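Local coordinates for translocator protein BipD (Burkholderia pseudomallei, PDB 2J9T) that is required for epithelial-cell invasion and survival within host cells, and probably regulates secretion of the effectors BipB and BipC and their insertion into the target membrane, at residues A[55-60]-A[156-161]. Sequence-based numbering, arbitrary orientation.
Sequences ASLRLP and DVMSKL. With BO3 (boric acid), chain C.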
loop_
_atom_site.group_PDB
_atom_site.type_symbol
_atom_site.label_atom_id
_atom_site.label_comp_id
_atom_site.label_asym_id
_atom_site.label_seq_id
_atom_site.Cartn_x
_atom_site.Cartn_y
_atom_site.Cartn_z
ATOM N N ALA A 55 -6.969 -1.538 9.678
ATOM C CA ALA A 55 -8.303 -2.072 9.936
ATOM C C ALA A 55 -8.812 -1.790 11.348
ATOM O O ALA A 55 -10.010 -1.609 11.553
ATOM C CB ALA A 55 -8.345 -3.551 9.646
ATOM N N SER A 56 -7.898 -1.759 12.314
ATOM C CA SER A 56 -8.252 -1.526 13.711
ATOM C C SER A 56 -8.688 -0.085 14.001
ATOM O O SER A 56 -9.353 0.180 15.008
ATOM C CB SER A 56 -7.102 -1.938 14.629
ATOM O OG SER A 56 -6.871 -3.335 14.558
ATOM N N LEU A 57 -8.309 0.842 13.124
ATOM C CA LEU A 57 -8.716 2.238 13.267
ATOM C C LEU A 57 -10.238 2.285 13.367
ATOM O O LEU A 57 -10.941 1.566 12.654
ATOM C CB LEU A 57 -8.265 3.051 12.050
ATOM C CG LEU A 57 -6.804 3.487 11.989
ATOM C CD1 LEU A 57 -6.725 4.990 11.811
ATOM C CD2 LEU A 57 -6.066 3.048 13.243
ATOM N N ARG A 58 -10.747 3.126 14.254
ATOM C CA ARG A 58 -12.185 3.238 14.436
ATOM C C ARG A 58 -12.601 4.613 14.940
ATOM O O ARG A 58 -12.023 5.142 15.884
ATOM C CB ARG A 58 -12.691 2.149 15.377
ATOM C CG ARG A 58 -13.820 2.601 16.279
ATOM C CD ARG A 58 -14.276 1.485 17.189
ATOM N NE ARG A 58 -13.231 1.092 18.125
ATOM C CZ ARG A 58 -12.930 1.763 19.227
ATOM N NH1 ARG A 58 -13.601 2.861 19.535
ATOM N NH2 ARG A 58 -11.962 1.337 20.018
ATOM N N LEU A 59 -13.618 5.180 14.302
ATOM C CA LEU A 59 -14.121 6.498 14.659
ATOM C C LEU A 59 -14.891 6.446 15.971
ATOM O O LEU A 59 -15.418 5.397 16.351
ATOM C CB LEU A 59 -15.030 7.034 13.542
ATOM C CG LEU A 59 -14.362 7.399 12.214
ATOM C CD1 LEU A 59 -15.405 7.771 11.173
ATOM C CD2 LEU A 59 -13.353 8.521 12.396
ATOM N N PRO A 60 -14.970 7.586 16.654
ATOM C CA PRO A 60 -15.728 7.674 17.902
ATOM C C PRO A 60 -17.190 7.292 17.644
ATOM O O PRO A 60 -17.713 7.504 16.548
ATOM C CB PRO A 60 -15.626 9.160 18.265
ATOM C CG PRO A 60 -14.341 9.599 17.670
ATOM C CD PRO A 60 -14.183 8.806 16.397
ATOM N N ASP A 156 -3.461 8.487 9.201
ATOM C CA ASP A 156 -3.156 9.683 9.972
ATOM C C ASP A 156 -4.385 10.563 10.204
ATOM O O ASP A 156 -4.626 11.019 11.319
ATOM C CB ASP A 156 -2.061 10.488 9.279
ATOM C CG ASP A 156 -1.172 11.211 10.253
ATOM O OD1 ASP A 156 -0.095 11.671 9.832
ATOM O OD2 ASP A 156 -1.537 11.297 11.444
ATOM N N VAL A 157 -5.150 10.815 9.145
ATOM C CA VAL A 157 -6.354 11.623 9.268
ATOM C C VAL A 157 -7.365 10.863 10.092
ATOM O O VAL A 157 -8.106 11.448 10.875
ATOM C CB VAL A 157 -6.929 12.001 7.905
ATOM C CG1 VAL A 157 -5.888 12.725 7.073
ATOM C CG2 VAL A 157 -7.435 10.771 7.188
ATOM N N MET A 158 -7.371 9.545 9.926
ATOM C CA MET A 158 -8.266 8.676 10.680
ATOM C C MET A 158 -8.071 8.834 12.187
ATOM O O MET A 158 -9.008 8.656 12.959
ATOM C CB MET A 158 -8.041 7.215 10.288
ATOM C CG MET A 158 -9.203 6.585 9.539
ATOM S SD MET A 158 -9.973 7.731 8.393
ATOM C CE MET A 158 -11.704 7.375 8.689
ATOM N N SER A 159 -6.848 9.146 12.602
ATOM C CA SER A 159 -6.546 9.305 14.018
ATOM C C SER A 159 -6.681 10.753 14.482
ATOM O O SER A 159 -7.287 11.029 15.520
ATOM C CB SER A 159 -5.145 8.790 14.327
ATOM O OG SER A 159 -4.594 8.133 13.205
ATOM N N LYS A 160 -6.099 11.672 13.720
ATOM C CA LYS A 160 -6.144 13.089 14.067
ATOM C C LYS A 160 -7.575 13.613 14.062
ATOM O O LYS A 160 -7.981 14.359 14.957
ATOM C CB LYS A 160 -5.289 13.903 13.098
ATOM C CG LYS A 160 -3.843 14.055 13.528
ATOM C CD LYS A 160 -2.906 13.992 12.329
ATOM C CE LYS A 160 -1.635 14.795 12.565
ATOM N NZ LYS A 160 -1.396 15.769 11.464
ATOM N N LEU A 161 -8.332 13.229 13.040
ATOM C CA LEU A 161 -9.702 13.692 12.889
ATOM C C LEU A 161 -10.562 13.439 14.130
ATOM O O LEU A 161 -11.570 14.116 14.349
ATOM C CB LEU A 161 -10.335 13.104 11.613
ATOM C CG LEU A 161 -11.414 12.010 11.640
ATOM C CD1 LEU A 161 -11.543 11.405 10.244
ATOM C CD2 LEU A 161 -11.127 10.920 12.658
HETATM B B BO3 C . -8.026 16.857 11.621
HETATM O O1 BO3 C . -7.839 16.071 12.783
HETATM O O2 BO3 C . -7.777 18.252 11.659
HETATM O O3 BO3 C . -8.429 16.241 10.412
#
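Leu57 and Leu59 reach across from the extended chain that follows helix 41-56 and pack on Met158 and Leu161, at the C-terminal end of the long helix 121-160. That helix belongs to the predicted coiled coil of this type III secretion tip protein, and the contact is consistent with the N-terminal part of the chain acting as an intramolecular chaperone that covers the coiled-coil region. The chain runs alongside the helix with Leu57 level with Met158, their CA atoms 7.0 Å apart. From Leu57 the CD1 methyl leads, its side chain meeting that of Met158 at a slant; Leu57 CD1 lies beside Met158 CG, 3.7 Å away. The same methyl comes within 4.0 Å of Ser159 OG. Met158 bends at its second and third torsions (chi2 38°, chi3 -137°), and these bends carry its terminal methyl out toward the other leucine, with CE 4.2 Å from Leu59 CD2. Leu59 has CG anti to its carbonyl carbon (chi1 -69°) and carries CD2 to the branch of Leu161, the two side chains at roughly a right angle. Phe254 of helix 244-292 touches both Leu59 and Met158, so that a third helix joins this apolar patch. No hydrogen bond joins the two segments; polar ties go elsewhere, Leu57 O to Lys258 and Pro60 O to Tyr247. A boric acid molecule, modelled too close to the backbone for its placing to be trusted, sits by Lys160 and Leu161. Among the leucine methyls, Leu59 CD2 lies 3.3 Å from Leu161 CD2 and 4.0 Å from Leu161 CD1.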